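Local structure of XC6422 protein (Xanthomonas campestris, 2FUK) at residues 25-30 with 72-77; 39-44 with 113-118. The protein is a small, lidless serine hydrolase of the alpha/beta-hydrolase fold that probably cleaves its substrates through a serine nucleophile, its natural substrate being unspecified. All coordinates share one frame; numbering follows the deposited sequence.

Contact 1: 25-30 with 72-77; sequences AVDLPE and VVRFNF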
ATOM      1  N   ALA A  25       0.798  11.715  16.611  1.00  7.47           N
ATOM      2  CA  ALA A  25       1.061  11.852  15.185  1.00  8.41           C
ATOM      3  C   ALA A  25      -0.264  11.642  14.470  1.00  8.28           C
ATOM      4  O   ALA A  25      -0.972  10.679  14.745  1.00 10.13           O
ATOM      5  CB  ALA A  25       2.082  10.820  14.724  1.00  9.45           C
ATOM      6  N   VAL A  26      -0.603  12.558  13.572  1.00  8.43           N
ATOM      7  CA  VAL A  26      -1.840  12.460  12.810  1.00  7.69           C
ATOM      8  C   VAL A  26      -1.464  12.251  11.353  1.00  9.57           C
ATOM      9  O   VAL A  26      -0.772  13.083  10.763  1.00 11.15           O
ATOM     10  CB  VAL A  26      -2.682  13.748  12.931  1.00  8.72           C
ATOM     11  CG1 VAL A  26      -3.949  13.621  12.100  1.00 10.02           C
ATOM     12  CG2 VAL A  26      -3.025  14.006  14.400  1.00  9.25           C
ATOM     13  N   ASP A  27      -1.892  11.124  10.788  1.00  8.57           N
ATOM     14  CA  ASP A  27      -1.608  10.814   9.385  1.00 10.37           C
ATOM     15  C   ASP A  27      -2.904  10.969   8.587  1.00 10.23           C
ATOM     16  O   ASP A  27      -3.896  10.294   8.868  1.00  9.70           O
ATOM     17  CB  ASP A  27      -1.109   9.368   9.212  1.00 10.84           C
ATOM     18  CG  ASP A  27      -0.065   8.952  10.244  1.00 13.36           C
ATOM     19  OD1 ASP A  27       0.892   9.714  10.496  1.00 12.06           O
ATOM     20  OD2 ASP A  27      -0.203   7.832  10.789  1.00 14.01           O
ATOM     21  N   LEU A  28      -2.907  11.858   7.598  1.00 12.08           N
ATOM     22  CA  LEU A  28      -4.102  12.063   6.783  1.00 13.70           C
ATOM     23  C   LEU A  28      -4.323  10.882   5.839  1.00 13.68           C
ATOM     24  O   LEU A  28      -3.400  10.121   5.553  1.00 14.17           O
ATOM     25  CB  LEU A  28      -3.983  13.367   5.992  1.00 16.45           C
ATOM     26  CG  LEU A  28      -4.071  14.619   6.865  1.00 18.60           C
ATOM     27  CD1 LEU A  28      -3.794  15.865   6.038  1.00 21.03           C
ATOM     28  CD2 LEU A  28      -5.451  14.683   7.496  1.00 20.82           C
ATOM     29  N   PRO A  29      -5.556  10.707   5.349  1.00 13.22           N
ATOM     30  CA  PRO A  29      -5.853   9.592   4.443  1.00 14.10           C
ATOM     31  C   PRO A  29      -5.101   9.618   3.123  1.00 15.91           C
ATOM     32  O   PRO A  29      -4.570  10.653   2.707  1.00 16.47           O
ATOM     33  CB  PRO A  29      -7.364   9.696   4.259  1.00 15.86           C
ATOM     34  CG  PRO A  29      -7.611  11.129   4.388  1.00 15.31           C
ATOM     35  CD  PRO A  29      -6.756  11.526   5.565  1.00 13.31           C
ATOM     36  N   GLU A  30      -5.055   8.462   2.476  1.00 16.32           N
ATOM     37  CA  GLU A  30      -4.383   8.312   1.191  1.00 18.58           C
ATOM     38  C   GLU A  30      -5.020   9.240   0.166  1.00 18.32           C
ATOM     39  O   GLU A  30      -6.247   9.404   0.137  1.00 18.03           O
ATOM     40  CB  GLU A  30      -4.512   6.864   0.713  1.00 20.75           C
ATOM     41  CG  GLU A  30      -3.844   6.551  -0.624  1.00 24.81           C
ATOM     42  CD  GLU A  30      -2.387   6.150  -0.471  1.00 25.73           C
ATOM     43  OE1 GLU A  30      -1.553   7.009  -0.113  1.00 27.80           O
ATOM     44  OE2 GLU A  30      -2.074   4.959  -0.700  1.00 28.35           O
ATOM     45  N   VAL A  72      -5.758   8.745  10.528  1.00  7.19           N
ATOM     46  CA  VAL A  72      -5.254   7.949  11.636  1.00  7.90           C
ATOM     47  C   VAL A  72      -4.400   8.706  12.634  1.00  8.55           C
ATOM     48  O   VAL A  72      -3.572   9.532  12.265  1.00  9.33           O
ATOM     49  CB  VAL A  72      -4.458   6.730  11.114  1.00  9.22           C
ATOM     50  CG1 VAL A  72      -5.348   5.889  10.216  1.00 10.16           C
ATOM     51  CG2 VAL A  72      -3.241   7.184  10.343  1.00 14.53           C
ATOM     52  N   VAL A  73      -4.624   8.416  13.909  1.00  6.89           N
ATOM     53  CA  VAL A  73      -3.872   9.049  14.981  1.00  6.22           C
ATOM     54  C   VAL A  73      -3.058   7.999  15.720  1.00  6.98           C
ATOM     55  O   VAL A  73      -3.593   6.970  16.130  1.00  6.31           O
ATOM     56  CB  VAL A  73      -4.814   9.737  15.996  1.00  5.93           C
ATOM     57  CG1 VAL A  73      -4.005  10.316  17.157  1.00  7.00           C
ATOM     58  CG2 VAL A  73      -5.603  10.836  15.305  1.00  8.76           C
ATOM     59  N   ARG A  74      -1.763   8.259  15.860  1.00  5.40           N
ATOM     60  CA  ARG A  74      -0.867   7.378  16.592  1.00  5.50           C
ATOM     61  C   ARG A  74      -0.369   8.200  17.773  1.00  4.77           C
ATOM     62  O   ARG A  74      -0.397   9.433  17.731  1.00  5.56           O
ATOM     63  CB  ARG A  74       0.318   6.956  15.719  1.00  5.00           C
ATOM     64  CG  ARG A  74      -0.051   5.992  14.604  1.00  5.97           C
ATOM     65  CD  ARG A  74       1.152   5.702  13.722  1.00  8.94           C
ATOM     66  NE  ARG A  74       1.513   6.854  12.902  1.00  8.97           N
ATOM     67  CZ  ARG A  74       2.691   7.475  12.932  1.00  8.55           C
ATOM     68  NH1 ARG A  74       2.906   8.512  12.137  1.00 10.27           N
ATOM     69  NH2 ARG A  74       3.653   7.064  13.754  1.00 10.77           N
ATOM     70  N   PHE A  75       0.069   7.532  18.831  1.00  6.56           N
ATOM     71  CA  PHE A  75       0.573   8.257  19.987  1.00  6.33           C
ATOM     72  C   PHE A  75       1.386   7.351  20.892  1.00  7.25           C
ATOM     73  O   PHE A  75       1.249   6.122  20.862  1.00  7.80           O
ATOM     74  CB  PHE A  75      -0.594   8.897  20.769  1.00  7.60           C
ATOM     75  CG  PHE A  75      -1.379   7.928  21.616  1.00  5.78           C
ATOM     76  CD1 PHE A  75      -1.100   7.786  22.973  1.00  5.95           C
ATOM     77  CD2 PHE A  75      -2.412   7.176  21.061  1.00  4.28           C
ATOM     78  CE1 PHE A  75      -1.839   6.910  23.771  1.00  5.12           C
ATOM     79  CE2 PHE A  75      -3.155   6.300  21.842  1.00  7.06           C
ATOM     80  CZ  PHE A  75      -2.871   6.164  23.203  1.00  6.56           C
ATOM     81  N   ASN A  76       2.258   7.968  21.681  1.00  6.07           N
ATOM     82  CA  ASN A  76       3.081   7.225  22.613  1.00  7.12           C
ATOM     83  C   ASN A  76       2.433   7.201  23.990  1.00  6.97           C
ATOM     84  O   ASN A  76       2.015   8.237  24.504  1.00  6.34           O
ATOM     85  CB  ASN A  76       4.472   7.859  22.723  1.00  8.56           C
ATOM     86  CG  ASN A  76       5.358   7.520  21.550  1.00  8.24           C
ATOM     87  OD1 ASN A  76       5.194   6.477  20.929  1.00  8.49           O
ATOM     88  ND2 ASN A  76       6.321   8.390  21.252  1.00  7.90           N
ATOM     89  N   PHE A  77       2.320   6.008  24.567  1.00  7.69           N
ATOM     90  CA  PHE A  77       1.767   5.866  25.907  1.00  8.20           C
ATOM     91  C   PHE A  77       2.766   6.514  26.858  1.00  8.27           C
ATOM     92  O   PHE A  77       3.922   6.744  26.493  1.00  7.83           O
ATOM     93  CB  PHE A  77       1.616   4.387  26.282  1.00  8.82           C
ATOM     94  CG  PHE A  77       0.410   3.715  25.684  1.00  6.88           C
ATOM     95  CD1 PHE A  77      -0.868   4.209  25.913  1.00  6.05           C
ATOM     96  CD2 PHE A  77       0.551   2.560  24.916  1.00  8.14           C
ATOM     97  CE1 PHE A  77      -1.998   3.559  25.388  1.00  6.77           C
ATOM     98  CE2 PHE A  77      -0.564   1.905  24.389  1.00  7.95           C
ATOM     99  CZ  PHE A  77      -1.842   2.404  24.626  1.00  7.57           C
TER

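Contact 2: 39-44 with 113-118; sequences TAIVCH and LWLAGF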
ATOM      1  N   THR A  39     -12.100   8.683  12.098  1.00  7.76           N
ATOM      2  CA  THR A  39     -10.747   8.932  12.586  1.00  5.74           C
ATOM      3  C   THR A  39     -10.462   7.721  13.459  1.00  6.95           C
ATOM      4  O   THR A  39     -11.295   7.337  14.285  1.00  6.45           O
ATOM      5  CB  THR A  39     -10.636  10.211  13.449  1.00  7.04           C
ATOM      6  OG1 THR A  39     -10.855  11.371  12.636  1.00  8.12           O
ATOM      7  CG2 THR A  39      -9.235  10.322  14.056  1.00  7.81           C
ATOM      8  N   ALA A  40      -9.306   7.101  13.252  1.00  6.28           N
ATOM      9  CA  ALA A  40      -8.929   5.926  14.020  1.00  5.44           C
ATOM     10  C   ALA A  40      -7.683   6.205  14.844  1.00  5.73           C
ATOM     11  O   ALA A  40      -6.814   6.969  14.425  1.00  8.33           O
ATOM     12  CB  ALA A  40      -8.668   4.754  13.082  1.00  7.36           C
ATOM     13  N   ILE A  41      -7.617   5.603  16.027  1.00  4.20           N
ATOM     14  CA  ILE A  41      -6.454   5.745  16.897  1.00  4.53           C
ATOM     15  C   ILE A  41      -5.834   4.358  16.980  1.00  4.62           C
ATOM     16  O   ILE A  41      -6.540   3.377  17.207  1.00  6.27           O
ATOM     17  CB  ILE A  41      -6.848   6.199  18.323  1.00  4.67           C
ATOM     18  CG1 ILE A  41      -7.525   7.567  18.264  1.00  6.91           C
ATOM     19  CG2 ILE A  41      -5.597   6.300  19.203  1.00  5.48           C
ATOM     20  CD1 ILE A  41      -8.115   8.012  19.589  1.00  5.66           C
ATOM     21  N   VAL A  42      -4.521   4.282  16.783  1.00  5.36           N
ATOM     22  CA  VAL A  42      -3.803   3.010  16.825  1.00  5.94           C
ATOM     23  C   VAL A  42      -2.844   2.994  18.014  1.00  5.73           C
ATOM     24  O   VAL A  42      -1.971   3.857  18.121  1.00  6.34           O
ATOM     25  CB  VAL A  42      -2.995   2.789  15.520  1.00  6.18           C
ATOM     26  CG1 VAL A  42      -2.280   1.443  15.566  1.00  7.21           C
ATOM     27  CG2 VAL A  42      -3.925   2.857  14.314  1.00  7.93           C
ATOM     28  N   CYS A  43      -3.011   2.010  18.898  1.00  6.06           N
ATOM     29  CA  CYS A  43      -2.185   1.882  20.101  1.00  6.26           C
ATOM     30  C   CYS A  43      -1.014   0.918  19.908  1.00  6.66           C
ATOM     31  O   CYS A  43      -1.165  -0.138  19.290  1.00  6.71           O
ATOM     32  CB  CYS A  43      -3.047   1.418  21.277  1.00  6.69           C
ATOM     33  SG  CYS A  43      -4.444   2.524  21.676  1.00  5.51           S
ATOM     34  N   HIS A  44       0.139   1.281  20.469  1.00  5.87           N
ATOM     35  CA  HIS A  44       1.356   0.487  20.328  1.00  6.54           C
ATOM     36  C   HIS A  44       1.580  -0.602  21.388  1.00  6.45           C
ATOM     37  O   HIS A  44       0.915  -0.632  22.427  1.00  7.44           O
ATOM     38  CB  HIS A  44       2.576   1.427  20.260  1.00  5.91           C
ATOM     39  CG  HIS A  44       2.936   2.069  21.565  1.00  5.79           C
ATOM     40  ND1 HIS A  44       2.806   3.421  21.799  1.00  8.54           N
ATOM     41  CD2 HIS A  44       3.450   1.540  22.700  1.00  4.04           C
ATOM     42  CE1 HIS A  44       3.226   3.695  23.022  1.00  4.70           C
ATOM     43  NE2 HIS A  44       3.621   2.570  23.590  1.00  8.84           N
ATOM     44  N   LEU A 113     -15.547   7.174  15.604  1.00  7.49           N
ATOM     45  CA  LEU A 113     -14.252   6.733  16.095  1.00  6.90           C
ATOM     46  C   LEU A 113     -13.957   5.242  16.001  1.00  6.79           C
ATOM     47  O   LEU A 113     -14.753   4.400  16.418  1.00  7.19           O
ATOM     48  CB  LEU A 113     -14.093   7.172  17.550  1.00  7.73           C
ATOM     49  CG  LEU A 113     -12.780   6.791  18.232  1.00  8.72           C
ATOM     50  CD1 LEU A 113     -11.658   7.673  17.722  1.00  8.84           C
ATOM     51  CD2 LEU A 113     -12.938   6.950  19.737  1.00  8.33           C
ATOM     52  N   TRP A 114     -12.790   4.927  15.452  1.00  6.93           N
ATOM     53  CA  TRP A 114     -12.344   3.544  15.349  1.00  6.37           C
ATOM     54  C   TRP A 114     -11.112   3.411  16.241  1.00  6.83           C
ATOM     55  O   TRP A 114     -10.311   4.333  16.334  1.00  7.31           O
ATOM     56  CB  TRP A 114     -11.957   3.200  13.910  1.00  7.72           C
ATOM     57  CG  TRP A 114     -13.117   2.952  12.987  1.00  6.77           C
ATOM     58  CD1 TRP A 114     -14.386   3.453  13.100  1.00  8.94           C
ATOM     59  CD2 TRP A 114     -13.082   2.219  11.760  1.00  8.92           C
ATOM     60  NE1 TRP A 114     -15.139   3.080  12.006  1.00  9.00           N
ATOM     61  CE2 TRP A 114     -14.362   2.323  11.170  1.00  8.06           C
ATOM     62  CE3 TRP A 114     -12.088   1.487  11.095  1.00  8.87           C
ATOM     63  CZ2 TRP A 114     -14.675   1.720   9.943  1.00  8.48           C
ATOM     64  CZ3 TRP A 114     -12.400   0.889   9.877  1.00  9.84           C
ATOM     65  CH2 TRP A 114     -13.684   1.011   9.316  1.00  8.61           C
ATOM     66  N   LEU A 115     -10.976   2.269  16.906  1.00  6.48           N
ATOM     67  CA  LEU A 115      -9.827   2.020  17.766  1.00  6.27           C
ATOM     68  C   LEU A 115      -9.146   0.742  17.306  1.00  6.50           C
ATOM     69  O   LEU A 115      -9.805  -0.209  16.891  1.00  7.78           O
ATOM     70  CB  LEU A 115     -10.256   1.865  19.234  1.00  8.02           C
ATOM     71  CG  LEU A 115     -10.824   3.075  19.982  1.00  8.13           C
ATOM     72  CD1 LEU A 115     -11.149   2.674  21.424  1.00  8.72           C
ATOM     73  CD2 LEU A 115      -9.818   4.210  19.968  1.00 10.62           C
ATOM     74  N   ALA A 116      -7.820   0.732  17.365  1.00  5.97           N
ATOM     75  CA  ALA A 116      -7.053  -0.445  16.985  1.00  5.41           C
ATOM     76  C   ALA A 116      -5.824  -0.491  17.873  1.00  5.31           C
ATOM     77  O   ALA A 116      -5.402   0.527  18.420  1.00  5.95           O
ATOM     78  CB  ALA A 116      -6.634  -0.367  15.515  1.00  6.59           C
ATOM     79  N   GLY A 117      -5.252  -1.674  18.019  1.00  5.11           N
ATOM     80  CA  GLY A 117      -4.072  -1.791  18.843  1.00  6.34           C
ATOM     81  C   GLY A 117      -3.354  -3.084  18.562  1.00  6.96           C
ATOM     82  O   GLY A 117      -3.961  -4.050  18.113  1.00  6.94           O
ATOM     83  N   PHE A 118      -2.056  -3.085  18.826  1.00  6.21           N
ATOM     84  CA  PHE A 118      -1.223  -4.259  18.635  1.00  6.22           C
ATOM     85  C   PHE A 118      -0.680  -4.731  19.983  1.00  7.34           C
ATOM     86  O   PHE A 118      -0.047  -3.960  20.708  1.00  7.52           O
ATOM     87  CB  PHE A 118      -0.076  -3.919  17.675  1.00  6.23           C
ATOM     88  CG  PHE A 118       0.998  -4.976  17.595  1.00  6.82           C
ATOM     89  CD1 PHE A 118       0.671  -6.328  17.510  1.00  9.08           C
ATOM     90  CD2 PHE A 118       2.341  -4.608  17.583  1.00  7.27           C
ATOM     91  CE1 PHE A 118       1.666  -7.297  17.417  1.00  7.24           C
ATOM     92  CE2 PHE A 118       3.350  -5.573  17.490  1.00  7.62           C
ATOM     93  CZ  PHE A 118       3.014  -6.919  17.406  1.00  7.63           C
TER

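Contact 1: 25-30 with 72-77
Ala25, Val26 and Asp27 pair antiparallel with Arg74, Val73 and Val72, joining strands 20-27 and 71-75 in the mixed sheet of the alpha/beta-hydrolase fold. Four backbone hydrogen bonds hold the pairing. Ala25 and Arg74 exchange two, as do Asp27 and Val72. Val26 and Val73 form the non-hydrogen-bonded pair between them, with CA atoms 4.5 Å apart.

On the face of Val26 and Val73 the two valines lie side by side and point the same way. Val26 CG2 and Val73 CG2 are 4.2 Å apart. Helix 92-107 covers this face.

The other face carries a salt bridge. Arg74 grips the Asp27 carboxylate side-on with two nitrogens. The arginine chain bends at chi3 (-71°), which sets NE. NE binds OD2 of Asp27, NH1 binds OD1, and both oxygens use their syn lone pairs. The carboxylate and guanidinium planes are nearly coplanar, 16° apart. Arg74 NH2 bonds to Met53 O, so the guanidinium has a second partner outside the pair. Ala25 CB lies over one guanidinium face, offset toward its rim, 3.6 Å from Arg74 NH1. Beside the carboxylate, Val72 CG2 approaches Asp27 OD2 to 3.1 Å.

Contact 2: 39-44 with 113-118
Ile41 packs against Leu113 and Leu115 where strands 38-43 and 112-118 run parallel at the centre of the alpha/beta-hydrolase sheet. The short strand axes are 16° apart and come within 4.4 Å. Every residue that touches here is buried.

Five backbone hydrogen bonds form the parallel ladder. Thr39 O accepts from Trp114 N, and Ile41 N donates to Trp114 O. Ile41 O then accepts from Ala116 N, Cys43 N donates to Ala116 O, and Cys43 O accepts from Phe118 N. Ala116 N is 2.9 Å from Ile41 O. CA-H...O contacts add to the ladder; in one, Ala40 CA lies 3.1 Å from Trp114 O.

The apolar contacts divide between the two faces. On the face of Ile41, Leu113 and Leu115, Ile41 and Leu115 lie side by side, and Leu115 CD2 comes 3.9 Å from Ile41 CB. Leu113 crosses Ile41 at a slant. Chi1 of Leu113 (-180°) puts its CG anti to the backbone N. Leu113 CD1 lies 4.0 Å from Ile41 CD1. Helix 92-107 covers this face through Val100 on Ile41 and Leu97 on Cys43. On the face of Ala40 and Trp114, their CB atoms meet at 3.7 Å, while the indole leads away from strand 38-43 and touches Val136 and Leu216.

The strand 112-118 runs into a probable nucleophile elbow, a GxSxG pattern with Gly117, Ser119 and Gly121. The Phe118 ring meets that of His195, a probable member of the catalytic triad with Ser119 and Asp166. Beside Gly117, Cys43 places its CB 4.2 Å from the Gly117 CA.

From the N terminus, the chain passes through 25-30 and then 39-44. It returns to 25-30 at 72-77, where contact 1 closes the first loop, around strand 38-43 and helix 56-66. Contact 2 closes the second at 113-118, around helix 56-66, strand 71-75 and helix 92-107. The two loops cross, because the segments alternate along the chain. Strand 71-75 lies between strands 20-27 and 38-43, so the contacts join four consecutive strands of one sheet. They meet directly: Val73 N is 2.7 Å from Ala40 O, a probable hydrogen bond. Contact 1 thus links the antiparallel margin to the parallel core that contact 2 continues.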